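Local coordinates for N-hydroxyarylamine O-acetyltransferase (Bacillus cereus, PDB 4DMO), which catalyses acetyl transfer to arylamines, as an arylamine N-acetyltransferase with an unusual Cys-His-Glu catalytic triad, and probably also O-acetylates N-hydroxyarylamines, at residues E195-A198 against N199-Q202. Sequence-based numbering, arbitrary orientation.
Sequences EEKA and NTAQ
Glu196 and Thr200, one helical turn apart, are joined twice at a single carbonyl. Glu196 O accepts the backbone N of Thr200 at 3.0 Å and the hydroxyl OG1 of the same threonine at 3.1 Å. The two donors arrive from opposite faces of the carbonyl plane. Thr200 manages this because its OG1 lies beside its own backbone N (chi1 -75°), folded back toward the preceding turn; a beta-branched hydroxyl residue can thus satisfy its polar group within the helix.

The remaining backbone links keep the same i to i+4 spacing: Asn199 N to Glu195 O at 2.8 Å, Ala201 N to Lys197 O, and Gln202 N to Ala198 O. The last is fairly straight, with an N-H...O angle of 164°. Asn199 also turns its amide back along the helix, leaving ND2 2.9 Å from Glu195 O, while its OD1 accepts the backbone N of Ile53.

Glu195, Asn199 and Gln202 line one side of the helix, their polar ends turned to other parts of the protein. Glu195 OE1 bonds to Tyr80 OH, and the extended side chain of Gln202 gives its NE2 to Lys51 O, a reach that suits a long amide. Ala198 is small enough to sit buried against Ile53, and the CB of Ala201 packs on Ala198 O of the turn before. On another side, the side chain of Lys197 runs past Thr200, its NZ 4.2 Å from the methyl CG2, a loose contact. Asp194, just ahead, accepts the N-H of Glu196 through OD2.

This is the first part of an amphipathic alpha-helix, 195-207, which in this arylamine N-acetyltransferase links the eight-stranded antiparallel sheet to the five-stranded one and bonds to the 50-53 loop and, through Glu195, to Tyr80 of helix 71-84.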
loop_
_atom_site.group_PDB
_atom_site.type_symbol
_atom_site.label_atom_id
_atom_site.label_comp_id
_atom_site.label_asym_id
_atom_site.label_seq_id
_atom_site.Cartn_x
_atom_site.Cartn_y
_atom_site.Cartn_z
ATOM N N GLU A 195 8.417 6.316 -12.656
ATOM C CA GLU A 195 7.253 5.515 -13.022
ATOM C C GLU A 195 7.626 4.298 -13.831
ATOM O O GLU A 195 6.912 3.309 -13.820
ATOM C CB GLU A 195 6.255 6.343 -13.844
ATOM C CG GLU A 195 5.511 7.379 -13.033
ATOM C CD GLU A 195 6.347 8.637 -12.803
ATOM O OE1 GLU A 195 5.869 9.597 -12.124
ATOM O OE2 GLU A 195 7.507 8.646 -13.282
ATOM N N GLU A 196 8.718 4.370 -14.572
ATOM C CA GLU A 196 9.108 3.235 -15.410
ATOM C C GLU A 196 9.474 2.043 -14.523
ATOM O O GLU A 196 9.225 0.885 -14.884
ATOM C CB GLU A 196 10.267 3.592 -16.354
ATOM C CG GLU A 196 10.326 2.712 -17.612
ATOM C CD GLU A 196 11.582 2.925 -18.457
ATOM O OE1 GLU A 196 12.685 3.143 -17.889
ATOM O OE2 GLU A 196 11.458 2.872 -19.703
ATOM N N LYS A 197 10.084 2.309 -13.366
ATOM C CA LYS A 197 10.370 1.222 -12.441
ATOM C C LYS A 197 9.047 0.701 -11.860
ATOM O O LYS A 197 8.877 -0.500 -11.657
ATOM C CB LYS A 197 11.293 1.662 -11.319
ATOM C CG LYS A 197 11.918 0.500 -10.593
ATOM C CD LYS A 197 12.648 -0.423 -11.564
ATOM C CE LYS A 197 13.752 -1.261 -10.883
ATOM N NZ LYS A 197 14.132 -2.419 -11.768
ATOM N N ALA A 198 8.096 1.602 -11.639
ATOM C CA ALA A 198 6.768 1.205 -11.162
ATOM C C ALA A 198 6.071 0.303 -12.176
ATOM O O ALA A 198 5.461 -0.702 -11.802
ATOM C CB ALA A 198 5.941 2.414 -10.875
ATOM N N ASN A 199 6.190 0.631 -13.463
ATOM C CA ASN A 199 5.559 -0.180 -14.483
ATOM C C ASN A 199 6.228 -1.519 -14.555
ATOM O O ASN A 199 5.579 -2.533 -14.768
ATOM C CB ASN A 199 5.560 0.514 -15.847
ATOM C CG ASN A 199 4.516 1.610 -15.917
ATOM O OD1 ASN A 199 3.324 1.334 -15.900
ATOM N ND2 ASN A 199 4.956 2.860 -15.959
ATOM N N THR A 200 7.527 -1.527 -14.325
ATOM C CA THR A 200 8.284 -2.765 -14.287
ATOM C C THR A 200 7.908 -3.658 -13.111
ATOM O O THR A 200 7.876 -4.900 -13.220
ATOM C CB THR A 200 9.803 -2.430 -14.301
ATOM O OG1 THR A 200 10.157 -2.028 -15.633
ATOM C CG2 THR A 200 10.673 -3.628 -13.873
ATOM N N ALA A 201 7.610 -3.051 -11.969
ATOM C CA ALA A 201 7.160 -3.838 -10.820
ATOM C C ALA A 201 5.812 -4.478 -11.162
ATOM O O ALA A 201 5.555 -5.658 -10.876
ATOM C CB ALA A 201 7.061 -2.953 -9.569
ATOM N N GLN A 202 4.951 -3.701 -11.803
ATOM C CA GLN A 202 3.665 -4.224 -12.261
ATOM C C GLN A 202 3.829 -5.437 -13.159
ATOM O O GLN A 202 3.214 -6.472 -12.923
ATOM C CB GLN A 202 2.863 -3.141 -13.004
ATOM C CG GLN A 202 1.435 -3.592 -13.403
ATOM C CD GLN A 202 0.539 -2.421 -13.814
ATOM O OE1 GLN A 202 -0.487 -2.145 -13.168
ATOM N NE2 GLN A 202 0.910 -1.737 -14.892
#